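Long-range contacts in shikimate dehydrogenase-like protein HI_0607 (Haemophilus influenzae, PDB 1NPY), which catalyses the NADP(+)-dependent oxidation of shikimate to 3-dehydroshikimate in vitro, with much lower activity than classical shikimate dehydrogenases: residues I123-G128 against K147-N152; G129-V134 against V180-I185; V208-V213 against Q231-A236. All blocks are in the same frame, centred on the assembly; numbering follows the deposited sequence.

Interaction 1. Residues I123-G128 against K147-N152; sequences IVHGSG and KIYARN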
loop_
_atom_site.group_PDB
_atom_site.type_symbol
_atom_site.label_atom_id
_atom_site.label_comp_id
_atom_site.label_asym_id
_atom_site.label_seq_id
_atom_site.Cartn_x
_atom_site.Cartn_y
_atom_site.Cartn_z
ATOM N N ILE A 123 10.493 -8.061 -12.369
ATOM C CA ILE A 123 11.438 -6.998 -12.043
ATOM C C ILE A 123 10.718 -5.872 -11.329
ATOM O O ILE A 123 9.700 -5.381 -11.818
ATOM C CB ILE A 123 12.178 -6.466 -13.296
ATOM C CG1 ILE A 123 13.033 -7.570 -13.917
ATOM C CG2 ILE A 123 13.016 -5.233 -12.938
ATOM C CD1 ILE A 123 13.807 -7.041 -15.138
ATOM N N VAL A 124 11.207 -5.525 -10.143
ATOM C CA VAL A 124 10.748 -4.379 -9.374
ATOM C C VAL A 124 11.717 -3.208 -9.571
ATOM O O VAL A 124 12.912 -3.340 -9.301
ATOM C CB VAL A 124 10.645 -4.714 -7.869
ATOM C CG1 VAL A 124 10.257 -3.489 -7.079
ATOM C CG2 VAL A 124 9.634 -5.836 -7.600
ATOM N N HIS A 125 11.232 -2.089 -10.102
ATOM C CA HIS A 125 12.014 -0.872 -10.221
ATOM C C HIS A 125 11.737 -0.023 -8.989
ATOM O O HIS A 125 10.650 0.513 -8.802
ATOM C CB HIS A 125 11.643 -0.127 -11.507
ATOM C CG HIS A 125 12.548 1.015 -11.851
ATOM N ND1 HIS A 125 12.357 1.788 -12.978
ATOM C CD2 HIS A 125 13.693 1.458 -11.285
ATOM C CE1 HIS A 125 13.327 2.682 -13.069
ATOM N NE2 HIS A 125 14.147 2.509 -12.046
ATOM N N GLY A 126 12.754 0.112 -8.147
ATOM C CA GLY A 126 12.709 0.972 -6.982
ATOM C C GLY A 126 13.124 0.227 -5.727
ATOM O O GLY A 126 13.149 -0.998 -5.701
ATOM N N SER A 127 13.497 0.975 -4.694
ATOM C CA SER A 127 14.003 0.374 -3.463
ATOM C C SER A 127 13.378 1.008 -2.238
ATOM O O SER A 127 13.767 0.670 -1.124
ATOM C CB SER A 127 15.532 0.444 -3.387
ATOM O OG SER A 127 15.969 1.791 -3.298
ATOM N N GLY A 128 12.462 1.938 -2.474
ATOM C CA GLY A 128 11.858 2.752 -1.434
ATOM C C GLY A 128 10.357 2.702 -1.578
ATOM O O GLY A 128 9.815 2.023 -2.457
ATOM N N LYS A 147 13.936 -9.734 -9.554
ATOM C CA LYS A 147 15.141 -8.922 -9.487
ATOM C C LYS A 147 14.709 -7.516 -9.082
ATOM O O LYS A 147 13.664 -7.034 -9.524
ATOM C CB LYS A 147 15.866 -8.914 -10.833
ATOM C CG LYS A 147 16.291 -10.289 -11.298
ATOM C CD LYS A 147 16.924 -10.238 -12.682
ATOM C CE LYS A 147 17.099 -11.617 -13.289
ATOM N NZ LYS A 147 17.518 -11.557 -14.722
ATOM N N ILE A 148 15.538 -6.862 -8.277
ATOM C CA ILE A 148 15.296 -5.492 -7.849
ATOM C C ILE A 148 16.243 -4.628 -8.662
ATOM O O ILE A 148 17.458 -4.817 -8.604
ATOM C CB ILE A 148 15.511 -5.332 -6.332
ATOM C CG1 ILE A 148 14.350 -5.980 -5.563
ATOM C CG2 ILE A 148 15.504 -3.840 -5.962
ATOM C CD1 ILE A 148 14.665 -7.270 -4.876
ATOM N N TYR A 149 15.659 -3.756 -9.478
ATOM C CA TYR A 149 16.355 -2.750 -10.264
ATOM C C TYR A 149 16.238 -1.392 -9.589
ATOM O O TYR A 149 15.148 -0.851 -9.439
ATOM C CB TYR A 149 15.682 -2.704 -11.646
ATOM C CG TYR A 149 16.106 -1.584 -12.570
ATOM C CD1 TYR A 149 17.432 -1.201 -12.678
ATOM C CD2 TYR A 149 15.158 -0.935 -13.359
ATOM C CE1 TYR A 149 17.808 -0.170 -13.536
ATOM C CE2 TYR A 149 15.520 0.093 -14.214
ATOM C CZ TYR A 149 16.838 0.469 -14.294
ATOM O OH TYR A 149 17.212 1.473 -15.153
ATOM N N ALA A 150 17.342 -0.821 -9.128
ATOM C CA ALA A 150 17.208 0.419 -8.383
ATOM C C ALA A 150 18.500 1.206 -8.446
ATOM O O ALA A 150 19.570 0.626 -8.560
ATOM C CB ALA A 150 16.865 0.162 -6.929
ATOM N N ARG A 151 18.348 2.519 -8.369
ATOM C CA ARG A 151 19.514 3.386 -8.389
ATOM C C ARG A 151 20.255 3.455 -7.047
ATOM O O ARG A 151 21.463 3.697 -7.049
ATOM C CB ARG A 151 19.132 4.758 -8.934
ATOM C CG ARG A 151 18.170 5.539 -8.071
ATOM C CD ARG A 151 17.846 6.908 -8.646
ATOM N NE ARG A 151 16.708 7.492 -7.943
ATOM C CZ ARG A 151 16.755 8.048 -6.740
ATOM N NH1 ARG A 151 17.904 8.153 -6.081
ATOM N NH2 ARG A 151 15.644 8.546 -6.204
ATOM N N ASN A 152 19.575 3.262 -5.918
ATOM C CA ASN A 152 20.227 3.129 -4.617
ATOM C C ASN A 152 20.786 1.716 -4.461
ATOM O O ASN A 152 20.060 0.777 -4.130
ATOM C CB ASN A 152 19.267 3.440 -3.461
ATOM C CG ASN A 152 19.987 3.640 -2.123
ATOM O OD1 ASN A 152 19.705 4.610 -1.414
ATOM N ND2 ASN A 152 20.914 2.750 -1.773
HETATM O O HOH W 1 16.552 3.386 -5.445
#

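Interaction 2. Residues G129-V134 against V180-I185; sequences GMAKAV and VNVTSI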
loop_
_atom_site.group_PDB
_atom_site.type_symbol
_atom_site.label_atom_id
_atom_site.label_comp_id
_atom_site.label_asym_id
_atom_site.label_seq_id
_atom_site.Cartn_x
_atom_site.Cartn_y
_atom_site.Cartn_z
ATOM N N GLY A 129 9.689 3.457 -0.711
ATOM C CA GLY A 129 8.242 3.527 -0.701
ATOM C C GLY A 129 7.751 2.117 -0.461
ATOM O O GLY A 129 8.025 1.442 0.522
ATOM N N MET A 130 6.988 1.659 -1.438
ATOM C CA MET A 130 6.278 0.406 -1.288
ATOM C C MET A 130 7.149 -0.764 -1.692
ATOM O O MET A 130 6.633 -1.864 -1.767
ATOM C CB MET A 130 5.077 0.514 -2.221
ATOM C CG MET A 130 4.092 1.498 -1.707
ATOM S SD MET A 130 3.046 0.417 -0.737
ATOM C CE MET A 130 1.886 0.148 -1.957
ATOM N N ALA A 131 8.426 -0.543 -2.018
ATOM C CA ALA A 131 9.274 -1.625 -2.524
ATOM C C ALA A 131 9.285 -2.833 -1.609
ATOM O O ALA A 131 9.123 -3.974 -2.043
ATOM C CB ALA A 131 10.694 -1.147 -2.725
ATOM N N LYS A 132 9.500 -2.582 -0.320
ATOM C CA LYS A 132 9.617 -3.699 0.602
ATOM C C LYS A 132 8.327 -4.517 0.657
ATOM O O LYS A 132 8.366 -5.737 0.532
ATOM C CB LYS A 132 10.084 -3.158 1.960
ATOM C CG LYS A 132 10.792 -4.133 2.852
ATOM C CD LYS A 132 11.230 -3.366 4.112
ATOM C CE LYS A 132 11.868 -4.273 5.132
ATOM N NZ LYS A 132 12.317 -3.403 6.255
ATOM N N ALA A 133 7.173 -3.861 0.738
ATOM C CA ALA A 133 5.867 -4.514 0.735
ATOM C C ALA A 133 5.647 -5.313 -0.545
ATOM O O ALA A 133 5.240 -6.459 -0.487
ATOM C CB ALA A 133 4.754 -3.498 0.872
ATOM N N VAL A 134 5.997 -4.744 -1.691
ATOM C CA VAL A 134 5.908 -5.457 -2.961
ATOM C C VAL A 134 6.795 -6.709 -3.003
ATOM O O VAL A 134 6.317 -7.807 -3.324
ATOM C CB VAL A 134 6.216 -4.480 -4.123
ATOM C CG1 VAL A 134 6.439 -5.284 -5.392
ATOM C CG2 VAL A 134 5.072 -3.443 -4.232
ATOM N N VAL A 180 7.104 -4.130 -12.249
ATOM C CA VAL A 180 6.473 -3.391 -11.165
ATOM C C VAL A 180 7.246 -2.100 -10.931
ATOM O O VAL A 180 8.458 -2.112 -10.700
ATOM C CB VAL A 180 6.432 -4.180 -9.826
ATOM C CG1 VAL A 180 5.553 -3.492 -8.823
ATOM C CG2 VAL A 180 6.034 -5.624 -10.013
ATOM N N ASN A 181 6.535 -0.977 -10.928
ATOM C CA ASN A 181 7.156 0.299 -10.621
ATOM C C ASN A 181 6.801 0.696 -9.185
ATOM O O ASN A 181 5.609 0.799 -8.838
ATOM C CB ASN A 181 6.686 1.422 -11.541
ATOM C CG ASN A 181 7.279 2.763 -11.126
ATOM O OD1 ASN A 181 8.492 2.864 -10.973
ATOM N ND2 ASN A 181 6.454 3.772 -10.943
ATOM N N VAL A 182 7.849 0.895 -8.387
ATOM C CA VAL A 182 7.747 1.428 -7.037
ATOM C C VAL A 182 8.625 2.679 -6.846
ATOM O O VAL A 182 8.993 3.056 -5.728
ATOM C CB VAL A 182 8.071 0.386 -5.943
ATOM C CG1 VAL A 182 7.068 -0.745 -5.973
ATOM C CG2 VAL A 182 9.508 -0.154 -6.014
ATOM N N THR A 183 8.928 3.352 -7.945
ATOM C CA THR A 183 9.619 4.643 -7.899
ATOM C C THR A 183 8.596 5.770 -7.955
ATOM O O THR A 183 7.404 5.540 -8.202
ATOM C CB THR A 183 10.578 4.863 -9.102
ATOM O OG1 THR A 183 9.839 4.941 -10.329
ATOM C CG2 THR A 183 11.608 3.767 -9.337
ATOM N N SER A 184 9.069 7.007 -7.787
ATOM C CA SER A 184 8.277 8.193 -8.090
ATOM C C SER A 184 8.105 8.532 -9.578
ATOM O O SER A 184 7.505 9.559 -9.906
ATOM C CB SER A 184 8.892 9.393 -7.372
ATOM O OG SER A 184 10.226 9.510 -7.829
ATOM N N ILE A 185 8.665 7.733 -10.479
ATOM C CA ILE A 185 8.511 7.972 -11.911
ATOM C C ILE A 185 7.018 7.903 -12.244
ATOM O O ILE A 185 6.360 6.940 -11.864
ATOM C CB ILE A 185 9.335 6.969 -12.758
ATOM C CG1 ILE A 185 10.845 7.206 -12.638
ATOM C CG2 ILE A 185 8.937 7.092 -14.213
ATOM C CD1 ILE A 185 11.692 6.071 -13.140
HETATM O O HOH W 2 6.707 3.099 -3.894
#

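Interaction 3. Residues V208-V213 against Q231-A236; sequences VAFDVV and QTISGA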
loop_
_atom_site.group_PDB
_atom_site.type_symbol
_atom_site.label_atom_id
_atom_site.label_comp_id
_atom_site.label_asym_id
_atom_site.label_seq_id
_atom_site.Cartn_x
_atom_site.Cartn_y
_atom_site.Cartn_z
ATOM N N VAL A 208 2.606 -8.161 -17.963
ATOM C CA VAL A 208 1.908 -7.462 -16.879
ATOM C C VAL A 208 2.670 -6.203 -16.446
ATOM O O VAL A 208 3.876 -6.284 -16.218
ATOM C CB VAL A 208 1.770 -8.326 -15.606
ATOM C CG1 VAL A 208 1.008 -7.560 -14.560
ATOM C CG2 VAL A 208 1.036 -9.638 -15.893
ATOM N N ALA A 209 1.960 -5.074 -16.369
ATOM C CA ALA A 209 2.525 -3.809 -15.901
ATOM C C ALA A 209 1.812 -3.370 -14.626
ATOM O O ALA A 209 0.610 -3.138 -14.665
ATOM C CB ALA A 209 2.384 -2.742 -16.978
ATOM N N PHE A 210 2.522 -3.325 -13.500
ATOM C CA PHE A 210 1.964 -3.017 -12.187
ATOM C C PHE A 210 2.659 -1.756 -11.677
ATOM O O PHE A 210 3.877 -1.731 -11.462
ATOM C CB PHE A 210 2.177 -4.229 -11.286
ATOM C CG PHE A 210 1.632 -4.140 -9.872
ATOM C CD1 PHE A 210 1.842 -5.225 -9.036
ATOM C CD2 PHE A 210 0.956 -3.047 -9.378
ATOM C CE1 PHE A 210 1.378 -5.211 -7.728
ATOM C CE2 PHE A 210 0.494 -3.021 -8.081
ATOM C CZ PHE A 210 0.713 -4.104 -7.250
ATOM N N ASP A 211 1.918 -0.659 -11.641
ATOM C CA ASP A 211 2.498 0.625 -11.251
ATOM C C ASP A 211 1.837 0.970 -9.931
ATOM O O ASP A 211 0.624 1.187 -9.857
ATOM C CB ASP A 211 2.196 1.707 -12.283
ATOM C CG ASP A 211 3.098 2.919 -12.171
ATOM O OD1 ASP A 211 3.732 3.136 -11.110
ATOM O OD2 ASP A 211 3.211 3.715 -13.133
ATOM N N VAL A 212 2.660 1.131 -8.905
ATOM C CA VAL A 212 2.156 1.529 -7.602
ATOM C C VAL A 212 1.840 3.020 -7.529
ATOM O O VAL A 212 1.096 3.475 -6.665
ATOM C CB VAL A 212 3.107 1.056 -6.492
ATOM C CG1 VAL A 212 2.551 1.397 -5.132
ATOM C CG2 VAL A 212 3.299 -0.451 -6.557
ATOM N N VAL A 213 2.324 3.815 -8.478
ATOM C CA VAL A 213 1.913 5.216 -8.554
ATOM C C VAL A 213 0.407 5.286 -8.800
ATOM O O VAL A 213 -0.115 4.593 -9.672
ATOM C CB VAL A 213 2.620 5.961 -9.704
ATOM C CG1 VAL A 213 1.996 7.324 -9.880
ATOM C CG2 VAL A 213 4.099 6.056 -9.418
ATOM N N GLN A 231 -1.711 -6.640 -19.545
ATOM C CA GLN A 231 -2.487 -6.547 -18.321
ATOM C C GLN A 231 -1.899 -5.431 -17.471
ATOM O O GLN A 231 -0.677 -5.310 -17.416
ATOM C CB GLN A 231 -2.395 -7.869 -17.573
ATOM C CG GLN A 231 -3.173 -7.921 -16.281
ATOM C CD GLN A 231 -3.145 -9.305 -15.666
ATOM O OE1 GLN A 231 -3.759 -10.232 -16.191
ATOM N NE2 GLN A 231 -2.431 -9.452 -14.560
ATOM N N THR A 232 -2.737 -4.588 -16.888
ATOM C CA THR A 232 -2.266 -3.556 -15.970
ATOM C C THR A 232 -2.946 -3.576 -14.606
ATOM O O THR A 232 -4.122 -3.920 -14.481
ATOM C CB THR A 232 -2.445 -2.152 -16.529
ATOM O OG1 THR A 232 -3.830 -1.861 -16.738
ATOM C CG2 THR A 232 -1.777 -1.963 -17.855
ATOM N N ILE A 233 -2.156 -3.226 -13.601
ATOM C CA ILE A 233 -2.573 -3.038 -12.211
ATOM C C ILE A 233 -2.098 -1.654 -11.787
ATOM O O ILE A 233 -0.919 -1.363 -11.942
ATOM C CB ILE A 233 -1.954 -4.109 -11.293
ATOM C CG1 ILE A 233 -2.199 -5.493 -11.888
ATOM C CG2 ILE A 233 -2.558 -4.048 -9.867
ATOM C CD1 ILE A 233 -1.592 -6.585 -11.071
ATOM N N SER A 234 -2.997 -0.806 -11.297
ATOM C CA SER A 234 -2.699 0.602 -11.066
ATOM C C SER A 234 -2.613 0.849 -9.573
ATOM O O SER A 234 -3.155 0.071 -8.796
ATOM C CB SER A 234 -3.826 1.439 -11.682
ATOM O OG SER A 234 -3.986 2.627 -10.933
ATOM N N GLY A 235 -1.933 1.911 -9.162
ATOM C CA GLY A 235 -1.730 2.203 -7.755
ATOM C C GLY A 235 -3.009 2.573 -7.030
ATOM O O GLY A 235 -3.094 2.451 -5.806
ATOM N N ALA A 236 -4.003 3.036 -7.779
ATOM C CA ALA A 236 -5.298 3.355 -7.192
ATOM C C ALA A 236 -5.927 2.112 -6.568
ATOM O O ALA A 236 -6.564 2.199 -5.516
ATOM C CB ALA A 236 -6.224 3.971 -8.207
HETATM O O HOH W 3 -0.377 2.853 -4.552
HETATM O O HOH W 4 -1.234 3.621 -12.004
#

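Interaction 1. Residues I123-G128 against K147-N152
Residues I123 to H125 pair with K147 to Y149 as neighbouring parallel strands in the parallel sheet of the Rossmann-type NADP-binding domain. They are the two strands of the beta-alpha-beta unit whose crossover helix is 131-140. V124 N donates to K147 O at 2.9 Å and V124 O accepts from Y149 N at 2.8 Å, so a single residue bonds with both N-H and C=O. A third bond, G126 N to Y149 O at 2.9 Å, carries the ladder past the end of the strand into the glycine-rich turn, where G126, S127 and G128 probably contact NADP(+), as in relatives.

On the face that carries I123, H125 and Y149, the two rings form an offset stack, with centroids 4.2 Å apart and planes at 25°. Y149 CE2 lies over the centre of the imidazole. Both side chains set CG anti to the backbone N (chi1 -170° for H125, 171° for Y149), and they lie side by side, pointing the same way. H125 ND1 is bonded to A197 O, a bond that helps set the rotation of the imidazole. Beyond the strands the methyl of A150 packs on S127 CB. S127 OG is hydrogen-bonded to a water at 2.7 Å, and the same water accepts from N152 N at 3.1 Å.

Interaction 2. Residues G129-V134 against V180-I185
V182 turns its two methyls onto the start of helix 131-140 through a chi1 of -63°, which sets CG1 anti to its own carbonyl carbon and leaves CG2 between the backbone N and the carbonyl carbon. V182 CG2 then meets A131 CB at 3.6 Å, while V182 CG1 meets V134 CG2 at 3.8 Å. V134 sets CG1 anti to its backbone N (chi1 167°), and this methyl lies 4.0 Å from V180 CG1. The V134 side chain runs antiparallel to those of V180 and V182, with one methyl for each.

The valines belong to strand 178-181 and the turn after it, and the helix is the one that follows the glycine-rich turn of the Rossmann fold; its first turn lies against the parallel sheet. G129, M130 and S184 probably bind NADP(+), as in relatives. L159 of helix 153-163 also packs on A131, and I107 of helix 102-113 on V134.

The single polar link is a water that accepts from M130 N at 2.9 Å and donates to V182 O, also at 2.9 Å. Past the strand, N181 OD1 takes two donors: T183 OG1 at 2.6 Å, in the carbonyl plane on a lone pair, and T183 N from above that plane, closing an Asx turn. T183 OG1 in turn accepts from I185 N at 3.0 Å, an ST turn.

Interaction 3. Residues V208-V213 against Q231-A236
I233 crosses obliquely over F210, laying CG2 on one face of the phenyl ring, 4.0 Å from its centroid and displaced toward the rim. This CH-pi contact is joined by I233 CB, which approaches F210 CD2 to 3.6 Å. F210 reaches it with CG anti to the backbone N (chi1 -178°). On the same face of the sheet V208 and Q231 lie side by side, pointing the same way, and Q231 NE2 comes 3.7 Å from V208 CG2.

These pairs stand in register on parallel strands 208-211 and 231-233, the two ends of a beta-alpha-beta crossover through helix 220-227, with 231-233 at the edge of the six-stranded sheet. A209 N donates to Q231 O (2.8 Å), A209 O accepts from I233 N, and D211 N donates to I233 O.

Beyond them the chain turns into helix 235-251. G235 CA lies 3.3 Å from V212 O, a CA-H...O contact, and G235 N makes a weak bond to V213 O. S234, the N-cap, accepts from A236 N at 3.2 Å through OG, and that hydroxyl also donates to a water which donates in turn to V213 O at 2.8 Å.

How the interactions relate
All three interactions lie on one parallel six-stranded sheet, ordered 166-168, 146-149, 122-125, 178-181, 208-211, 231-233. Interaction 1 pairs its second and third strands and interaction 3 its last two; interaction 2 lays helix 131-140 on strand 178-181 between them. The centres of interactions 1 and 2 are about 8 Å apart. Between interactions 2 and 3 the centres are about 11 Å apart, and N181 ND2 to D211 OD1 and M130 against V212 link the two. Interactions 1 and 2 alternate along the chain, whereas interaction 3 follows both. The probable NADP(+)-binding residues G126 to M130 and S184 follow the C-terminal ends of adjacent strands 122-125 and 178-181, as is usual in Rossmann folds.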